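Local structure of nudix Hydrolase, RenU (Mycolicibacterium smegmatis, 6UUF) at residues E65-A70 and T106-I111; V92-V97 and Q151-V156. The protein probably hydrolyses nucleoside diphosphate derivatives such as NADH with the help of magnesium, as a member of the Nudix hydrolase family. The protein carries 3 engineered substitutions. All coordinates share one frame; numbering follows the deposited sequence.

In the fold
The two contacts lie on opposite faces of the mixed sheet, their centres 12 Å apart. Contact 1 puts the start of helix 67-79 on strand 104-113; contact 2 puts helix 144-158 on the neighbouring strand 87-98. Along the chain the segments alternate (65-70, 92-97, 106-111, 151-156), so the connections interleave. The antiparallel strands join the contacts directly: Thr109 O lies 2.8 Å from Val92 N, a probable hydrogen bond. Within strand 104-113, Thr108 and Val110 serve the first helix, whereas Thr109 CG2 turns to the other face and meets Leu153 CD2 at 3.6 Å, so this one strand is packed by a helix on each face, as in other Nudix domains.

Contact 1 (E65-A70 and T106-I111); sequences ETPEQA and TYTTVI
Pro67 and Glu68, in the first turn of the helix that probably carries the Nudix signature, rest on Thr108 and Val110 of strand 104-113. The sequence around Glu65 and its salt bridge to Arg73 are consistent with this Nudix-box assignment. The packing is by van der Waals contact, mostly between carbons. Pro67 offers the CB corner of its ring, which meets the methyl CG2 of Thr108 at 3.8 Å. One step further along this face of the strand, the isopropyl group of Val110 lies against the backbone of the first turn: CG2 touches a backbone oxygen, Pro67 O, at 3.7 Å, while CG1 lies 4.2 Å from Glu68 CB. With CG1 anti to the backbone N (chi1 176°), the valine spreads both methyls against the helix. Cut back to an alanine, this side chain would lose both methyls, which would probably leave a gap beneath Pro67 O and the CA and CB of Glu68. Beyond these side chains, Thr91 of strand 87-98 touches Glu68 and Thr108, and Leu26 of strand 23-31 touches Val110. The helix start itself is fixed by a reciprocal capping box. Gln69 N donates to Thr66 OG1 over 3.0 Å at 161°; in return Thr66 N donates to Gln69 OE1 over 3.0 Å, nearly straight at 170°, meeting a lone pair in the carbonyl plane of the glutamine side chain.

Contact 2 (V92-V97 and Q151-V156); sequences VVTAEV and QRLREV
Strand 92-97 and helix 151-156 run nearly antiparallel, their axes at 170° and 10.2 Å apart at closest approach, with Val92 opposite Leu153 as the nearest pair of CA atoms. That spacing is bridged by methyl groups. Val92 CG2 meets Val156 CG1 at 3.9 Å, the two isopropyl groups sliding past each other in opposite directions. Leu153 works between the strand residues: its CD2 reaches Thr94 CG2 at 3.9 Å, the two side chains crossing at about a right angle, and lies 4.3 Å from Val92 CB. Thr94 divides its branches by chemistry. Its chi1 of 40° sets OG1 between the backbone N and the carbonyl carbon and leaves CG2 to face the leucine, while OG1 hydrogen-bonds to Thr109 OG1 and Tyr107 O of the adjacent strand. Thr94 is also the first residue of a classic beta bulge: with Ala95 it faces Tyr107. On the helix, Glu155 ties together residues three and four positions earlier: OE1 receives Arg152 NH1 at 2.9 Å in a salt bridge, through its anti lone pair, and OE2 receives Gln151 NE2 at 2.7 Å, from out of the carboxylate plane. Leu153 and Val156 also touch Thr109 and Ile111, so the helix spans two strands, covering one face of the sheet as an outer layer of the alpha-beta-alpha sandwich of the Nudix fold.

Contact 1 (E65-A70 and T106-I111)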
ATOM      1  N   GLU A  65       0.994  -7.796  14.892  1.00 35.37           N
ATOM      2  CA  GLU A  65       0.428  -6.615  14.257  1.00 33.18           C
ATOM      3  C   GLU A  65      -0.807  -6.935  13.482  1.00 32.04           C
ATOM      4  O   GLU A  65      -0.931  -7.979  12.885  1.00 29.77           O
ATOM      5  CB  GLU A  65       1.386  -6.058  13.236  1.00 32.68           C
ATOM      6  CG  GLU A  65       2.541  -5.302  13.815  1.00 33.11           C
ATOM      7  CD  GLU A  65       3.444  -4.740  12.743  1.00 33.48           C
ATOM      8  OE1 GLU A  65       3.655  -5.352  11.668  1.00 36.87           O
ATOM      9  OE2 GLU A  65       3.993  -3.683  12.993  1.00 37.39           O
ATOM     10  N   THR A  66      -1.700  -5.967  13.434  1.00 34.78           N
ATOM     11  CA  THR A  66      -2.816  -6.031  12.513  1.00 33.33           C
ATOM     12  C   THR A  66      -2.280  -5.545  11.180  1.00 31.09           C
ATOM     13  O   THR A  66      -1.243  -4.826  11.165  1.00 27.81           O
ATOM     14  CB  THR A  66      -3.934  -5.118  12.988  1.00 33.12           C
ATOM     15  OG1 THR A  66      -3.422  -3.773  13.051  1.00 35.48           O
ATOM     16  CG2 THR A  66      -4.450  -5.604  14.375  1.00 32.01           C
ATOM     17  N   PRO A  67      -2.957  -5.941  10.070  1.00 28.79           N
ATOM     18  CA  PRO A  67      -2.644  -5.342   8.775  1.00 31.07           C
ATOM     19  C   PRO A  67      -2.593  -3.803   8.829  1.00 29.14           C
ATOM     20  O   PRO A  67      -1.663  -3.220   8.272  1.00 30.27           O
ATOM     21  CB  PRO A  67      -3.780  -5.847   7.845  1.00 32.34           C
ATOM     22  CG  PRO A  67      -4.411  -6.991   8.540  1.00 30.62           C
ATOM     23  CD  PRO A  67      -4.159  -6.804  10.017  1.00 30.29           C
ATOM     24  N   GLU A  68      -3.525  -3.169   9.539  1.00 28.88           N
ATOM     25  CA  GLU A  68      -3.529  -1.713   9.708  1.00 31.94           C
ATOM     26  C   GLU A  68      -2.256  -1.140  10.366  1.00 32.94           C
ATOM     27  O   GLU A  68      -1.658  -0.157   9.901  1.00 33.31           O
ATOM     28  CB  GLU A  68      -4.831  -1.118  10.345  1.00 37.86           C
ATOM     29  CG  GLU A  68      -5.736  -1.947  11.239  1.00 45.01           C
ATOM     30  CD  GLU A  68      -6.557  -3.037  10.529  1.00 47.03           C
ATOM     31  OE1 GLU A  68      -5.996  -4.140  10.400  1.00 41.36           O
ATOM     32  OE2 GLU A  68      -7.753  -2.847  10.201  1.00 45.87           O
ATOM     33  N   GLN A  69      -1.817  -1.777  11.418  1.00 33.28           N
ATOM     34  CA  GLN A  69      -0.599  -1.362  12.065  1.00 33.99           C
ATOM     35  C   GLN A  69       0.565  -1.528  11.152  1.00 33.15           C
ATOM     36  O   GLN A  69       1.435  -0.669  11.116  1.00 33.72           O
ATOM     37  CB  GLN A  69      -0.394  -2.168  13.339  1.00 37.48           C
ATOM     38  CG  GLN A  69      -1.397  -1.739  14.381  1.00 35.28           C
ATOM     39  CD  GLN A  69      -1.369  -2.607  15.589  1.00 38.23           C
ATOM     40  OE1 GLN A  69      -1.277  -3.802  15.509  1.00 38.55           O
ATOM     41  NE2 GLN A  69      -1.483  -1.991  16.724  1.00 45.07           N
ATOM     42  N   ALA A  70       0.599  -2.629  10.406  1.00 31.90           N
ATOM     43  CA  ALA A  70       1.765  -2.889   9.586  1.00 31.79           C
ATOM     44  C   ALA A  70       1.894  -1.814   8.510  1.00 33.36           C
ATOM     45  O   ALA A  70       2.973  -1.309   8.293  1.00 36.84           O
ATOM     46  CB  ALA A  70       1.710  -4.256   8.948  1.00 32.26           C
ATOM     47  N   THR A 106      -1.006 -13.373   1.992  1.00 34.76           N
ATOM     48  CA  THR A 106      -1.881 -12.337   1.469  1.00 34.57           C
ATOM     49  C   THR A 106      -1.185 -11.002   1.465  1.00 32.13           C
ATOM     50  O   THR A 106      -0.207 -10.742   2.226  1.00 32.04           O
ATOM     51  CB  THR A 106      -3.120 -12.203   2.373  1.00 35.22           C
ATOM     52  OG1 THR A 106      -2.662 -11.960   3.702  1.00 33.46           O
ATOM     53  CG2 THR A 106      -3.962 -13.444   2.355  1.00 35.29           C
ATOM     54  N   TYR A 107      -1.739 -10.136   0.632  1.00 32.40           N
ATOM     55  CA  TYR A 107      -1.441  -8.732   0.633  1.00 30.40           C
ATOM     56  C   TYR A 107      -2.742  -8.017   0.962  1.00 30.62           C
ATOM     57  O   TYR A 107      -3.765  -8.225   0.245  1.00 28.56           O
ATOM     58  CB  TYR A 107      -0.968  -8.245  -0.755  1.00 30.44           C
ATOM     59  CG  TYR A 107      -0.472  -6.818  -0.731  1.00 30.39           C
ATOM     60  CD1 TYR A 107      -1.350  -5.741  -0.780  1.00 32.68           C
ATOM     61  CD2 TYR A 107       0.886  -6.536  -0.681  1.00 34.08           C
ATOM     62  CE1 TYR A 107      -0.901  -4.440  -0.728  1.00 31.80           C
ATOM     63  CE2 TYR A 107       1.354  -5.226  -0.690  1.00 33.70           C
ATOM     64  CZ  TYR A 107       0.459  -4.192  -0.694  1.00 31.59           C
ATOM     65  OH  TYR A 107       0.942  -2.920  -0.672  1.00 31.57           O
ATOM     66  N   THR A 108      -2.657  -7.113   1.938  1.00 27.23           N
ATOM     67  CA  THR A 108      -3.779  -6.355   2.409  1.00 29.72           C
ATOM     68  C   THR A 108      -3.538  -4.879   2.183  1.00 30.27           C
ATOM     69  O   THR A 108      -2.577  -4.289   2.701  1.00 28.52           O
ATOM     70  CB  THR A 108      -4.037  -6.599   3.893  1.00 31.28           C
ATOM     71  OG1 THR A 108      -4.318  -7.970   4.117  1.00 29.96           O
ATOM     72  CG2 THR A 108      -5.239  -5.799   4.383  1.00 32.97           C
ATOM     73  N   THR A 109      -4.449  -4.271   1.431  1.00 30.13           N
ATOM     74  CA  THR A 109      -4.438  -2.830   1.206  1.00 28.83           C
ATOM     75  C   THR A 109      -5.250  -2.169   2.305  1.00 30.45           C
ATOM     76  O   THR A 109      -6.417  -2.529   2.562  1.00 30.57           O
ATOM     77  CB  THR A 109      -5.010  -2.456  -0.192  1.00 29.87           C
ATOM     78  OG1 THR A 109      -4.173  -3.016  -1.201  1.00 28.23           O
ATOM     79  CG2 THR A 109      -5.048  -0.959  -0.370  1.00 29.19           C
ATOM     80  N   VAL A 110      -4.625  -1.194   2.951  1.00 30.21           N
ATOM     81  CA  VAL A 110      -5.232  -0.492   4.034  1.00 29.99           C
ATOM     82  C   VAL A 110      -5.496   0.906   3.480  1.00 29.62           C
ATOM     83  O   VAL A 110      -4.552   1.675   3.204  1.00 28.72           O
ATOM     84  CB  VAL A 110      -4.279  -0.499   5.250  1.00 33.78           C
ATOM     85  CG1 VAL A 110      -4.821   0.310   6.429  1.00 33.06           C
ATOM     86  CG2 VAL A 110      -4.040  -1.936   5.712  1.00 33.76           C
ATOM     87  N   ILE A 111      -6.781   1.233   3.323  1.00 26.51           N
ATOM     88  CA  ILE A 111      -7.219   2.544   2.844  1.00 26.73           C
ATOM     89  C   ILE A 111      -7.247   3.539   4.008  1.00 27.95           C
ATOM     90  O   ILE A 111      -7.841   3.272   5.041  1.00 30.38           O
ATOM     91  CB  ILE A 111      -8.635   2.428   2.220  1.00 26.37           C
ATOM     92  CG1 ILE A 111      -8.613   1.345   1.103  1.00 28.51           C
ATOM     93  CG2 ILE A 111      -9.112   3.785   1.745  1.00 26.65           C
ATOM     94  CD1 ILE A 111      -9.901   1.162   0.330  1.00 29.35           C
TER

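Contact 2 (V92-V97 and Q151-V156)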
ATOM      1  N   VAL A  92      -8.714  -4.047   2.536  1.00 36.49           N
ATOM      2  CA  VAL A  92      -9.123  -4.938   1.423  1.00 36.48           C
ATOM      3  C   VAL A  92      -7.996  -5.953   1.092  1.00 35.13           C
ATOM      4  O   VAL A  92      -6.843  -5.576   0.800  1.00 32.46           O
ATOM      5  CB  VAL A  92      -9.369  -4.123   0.146  1.00 37.03           C
ATOM      6  CG1 VAL A  92     -10.046  -4.989  -0.914  1.00 42.33           C
ATOM      7  CG2 VAL A  92     -10.212  -2.896   0.458  1.00 36.92           C
ATOM      8  N   VAL A  93      -8.339  -7.232   1.122  1.00 33.29           N
ATOM      9  CA  VAL A  93      -7.411  -8.271   0.735  1.00 34.81           C
ATOM     10  C   VAL A  93      -7.339  -8.215  -0.791  1.00 34.87           C
ATOM     11  O   VAL A  93      -8.297  -8.584  -1.454  1.00 35.01           O
ATOM     12  CB  VAL A  93      -7.860  -9.654   1.222  1.00 33.37           C
ATOM     13  CG1 VAL A  93      -6.875 -10.720   0.794  1.00 34.69           C
ATOM     14  CG2 VAL A  93      -7.954  -9.673   2.730  1.00 38.10           C
ATOM     15  N   THR A  94      -6.200  -7.743  -1.308  1.00 32.17           N
ATOM     16  CA  THR A  94      -5.961  -7.533  -2.734  1.00 33.82           C
ATOM     17  C   THR A  94      -5.153  -8.640  -3.389  1.00 38.01           C
ATOM     18  O   THR A  94      -4.980  -8.622  -4.594  1.00 40.93           O
ATOM     19  CB  THR A  94      -5.279  -6.165  -2.994  1.00 35.39           C
ATOM     20  OG1 THR A  94      -4.296  -5.904  -1.993  1.00 39.76           O
ATOM     21  CG2 THR A  94      -6.296  -5.050  -2.880  1.00 36.48           C
ATOM     22  N   ALA A  95      -4.666  -9.605  -2.604  1.00 37.20           N
ATOM     23  CA  ALA A  95      -3.967 -10.769  -3.133  1.00 37.38           C
ATOM     24  C   ALA A  95      -3.939 -11.885  -2.088  1.00 38.51           C
ATOM     25  O   ALA A  95      -3.714 -11.637  -0.906  1.00 31.87           O
ATOM     26  CB  ALA A  95      -2.555 -10.401  -3.570  1.00 38.19           C
ATOM     27  N   GLU A  96      -4.163 -13.102  -2.557  1.00 39.17           N
ATOM     28  CA  GLU A  96      -4.338 -14.265  -1.721  1.00 46.10           C
ATOM     29  C   GLU A  96      -3.739 -15.468  -2.442  1.00 46.47           C
ATOM     30  O   GLU A  96      -4.118 -15.767  -3.597  1.00 41.19           O
ATOM     31  CB  GLU A  96      -5.829 -14.474  -1.534  1.00 51.53           C
ATOM     32  CG  GLU A  96      -6.201 -15.478  -0.485  1.00 59.65           C
ATOM     33  CD  GLU A  96      -7.703 -15.498  -0.276  1.00 74.68           C
ATOM     34  OE1 GLU A  96      -8.443 -15.683  -1.280  1.00 81.26           O
ATOM     35  OE2 GLU A  96      -8.142 -15.312   0.882  1.00 85.02           O
ATOM     36  N   VAL A  97      -2.805 -16.148  -1.781  1.00 42.11           N
ATOM     37  CA  VAL A  97      -2.083 -17.235  -2.434  1.00 43.72           C
ATOM     38  C   VAL A  97      -2.148 -18.435  -1.554  1.00 40.58           C
ATOM     39  O   VAL A  97      -1.810 -18.344  -0.378  1.00 36.23           O
ATOM     40  CB  VAL A  97      -0.605 -16.896  -2.732  1.00 41.49           C
ATOM     41  CG1 VAL A  97       0.101 -18.073  -3.354  1.00 42.06           C
ATOM     42  CG2 VAL A  97      -0.527 -15.748  -3.720  1.00 44.99           C
ATOM     43  N   GLN A 151      -8.219  -1.357 -10.210  1.00 34.41           N
ATOM     44  CA  GLN A 151      -9.616  -1.030 -10.562  1.00 36.59           C
ATOM     45  C   GLN A 151     -10.538  -1.417  -9.434  1.00 34.53           C
ATOM     46  O   GLN A 151     -11.449  -0.666  -9.075  1.00 34.36           O
ATOM     47  CB  GLN A 151     -10.049  -1.692 -11.879  1.00 43.60           C
ATOM     48  CG  GLN A 151     -11.562  -1.674 -12.191  1.00 49.87           C
ATOM     49  CD  GLN A 151     -12.261  -0.296 -12.201  1.00 59.94           C
ATOM     50  OE1 GLN A 151     -11.639   0.759 -12.395  1.00 67.74           O
ATOM     51  NE2 GLN A 151     -13.591  -0.318 -12.002  1.00 58.84           N
ATOM     52  N   ARG A 152     -10.288  -2.601  -8.861  1.00 38.76           N
ATOM     53  CA  ARG A 152     -11.057  -3.065  -7.728  1.00 39.18           C
ATOM     54  C   ARG A 152     -10.942  -2.097  -6.529  1.00 38.49           C
ATOM     55  O   ARG A 152     -11.970  -1.693  -5.978  1.00 37.52           O
ATOM     56  CB  ARG A 152     -10.658  -4.482  -7.368  1.00 45.79           C
ATOM     57  CG  ARG A 152     -11.629  -5.177  -6.413  1.00 56.67           C
ATOM     58  CD  ARG A 152     -12.994  -5.535  -7.052  1.00 62.16           C
ATOM     59  NE  ARG A 152     -13.938  -5.991  -6.007  1.00 65.09           N
ATOM     60  CZ  ARG A 152     -15.022  -5.345  -5.559  1.00 68.21           C
ATOM     61  NH1 ARG A 152     -15.431  -4.175  -6.069  1.00 69.03           N
ATOM     62  NH2 ARG A 152     -15.734  -5.902  -4.582  1.00 74.47           N
ATOM     63  N   LEU A 153      -9.721  -1.664  -6.185  1.00 34.73           N
ATOM     64  CA  LEU A 153      -9.555  -0.634  -5.143  1.00 34.81           C
ATOM     65  C   LEU A 153     -10.314   0.638  -5.425  1.00 35.33           C
ATOM     66  O   LEU A 153     -10.830   1.255  -4.503  1.00 32.48           O
ATOM     67  CB  LEU A 153      -8.077  -0.268  -4.933  1.00 33.92           C
ATOM     68  CG  LEU A 153      -7.330  -1.384  -4.253  1.00 32.86           C
ATOM     69  CD1 LEU A 153      -5.837  -1.245  -4.406  1.00 34.18           C
ATOM     70  CD2 LEU A 153      -7.717  -1.438  -2.785  1.00 37.00           C
ATOM     71  N   ARG A 154     -10.356   1.072  -6.686  1.00 36.44           N
ATOM     72  CA  ARG A 154     -11.151   2.255  -7.028  1.00 38.28           C
ATOM     73  C   ARG A 154     -12.632   2.084  -6.731  1.00 39.73           C
ATOM     74  O   ARG A 154     -13.288   3.012  -6.232  1.00 35.61           O
ATOM     75  CB  ARG A 154     -10.982   2.566  -8.495  1.00 40.42           C
ATOM     76  CG  ARG A 154      -9.641   3.163  -8.788  1.00 43.28           C
ATOM     77  CD  ARG A 154      -9.800   4.647  -8.936  1.00 49.65           C
ATOM     78  NE  ARG A 154     -10.001   4.983 -10.324  1.00 47.63           N
ATOM     79  CZ  ARG A 154     -10.335   6.185 -10.767  1.00 48.43           C
ATOM     80  NH1 ARG A 154     -10.598   7.202  -9.931  1.00 52.59           N
ATOM     81  NH2 ARG A 154     -10.423   6.351 -12.069  1.00 49.37           N
ATOM     82  N   GLU A 155     -13.160   0.901  -7.067  1.00 42.27           N
ATOM     83  CA  GLU A 155     -14.580   0.607  -6.805  1.00 43.24           C
ATOM     84  C   GLU A 155     -14.841   0.694  -5.287  1.00 39.36           C
ATOM     85  O   GLU A 155     -15.796   1.302  -4.820  1.00 41.54           O
ATOM     86  CB  GLU A 155     -14.965  -0.765  -7.364  1.00 45.08           C
ATOM     87  CG  GLU A 155     -14.922  -0.816  -8.881  1.00 51.00           C
ATOM     88  CD  GLU A 155     -15.024  -2.202  -9.520  1.00 61.21           C
ATOM     89  OE1 GLU A 155     -15.060  -3.244  -8.822  1.00 70.72           O
ATOM     90  OE2 GLU A 155     -15.056  -2.246 -10.773  1.00 65.19           O
ATOM     91  N   VAL A 156     -13.945   0.114  -4.524  1.00 37.85           N
ATOM     92  CA  VAL A 156     -14.013   0.237  -3.085  1.00 37.05           C
ATOM     93  C   VAL A 156     -13.829   1.666  -2.609  1.00 36.45           C
ATOM     94  O   VAL A 156     -14.587   2.135  -1.791  1.00 36.71           O
ATOM     95  CB  VAL A 156     -12.977  -0.658  -2.394  1.00 37.46           C
ATOM     96  CG1 VAL A 156     -12.973  -0.433  -0.890  1.00 36.21           C
ATOM     97  CG2 VAL A 156     -13.279  -2.122  -2.713  1.00 39.28           C
TER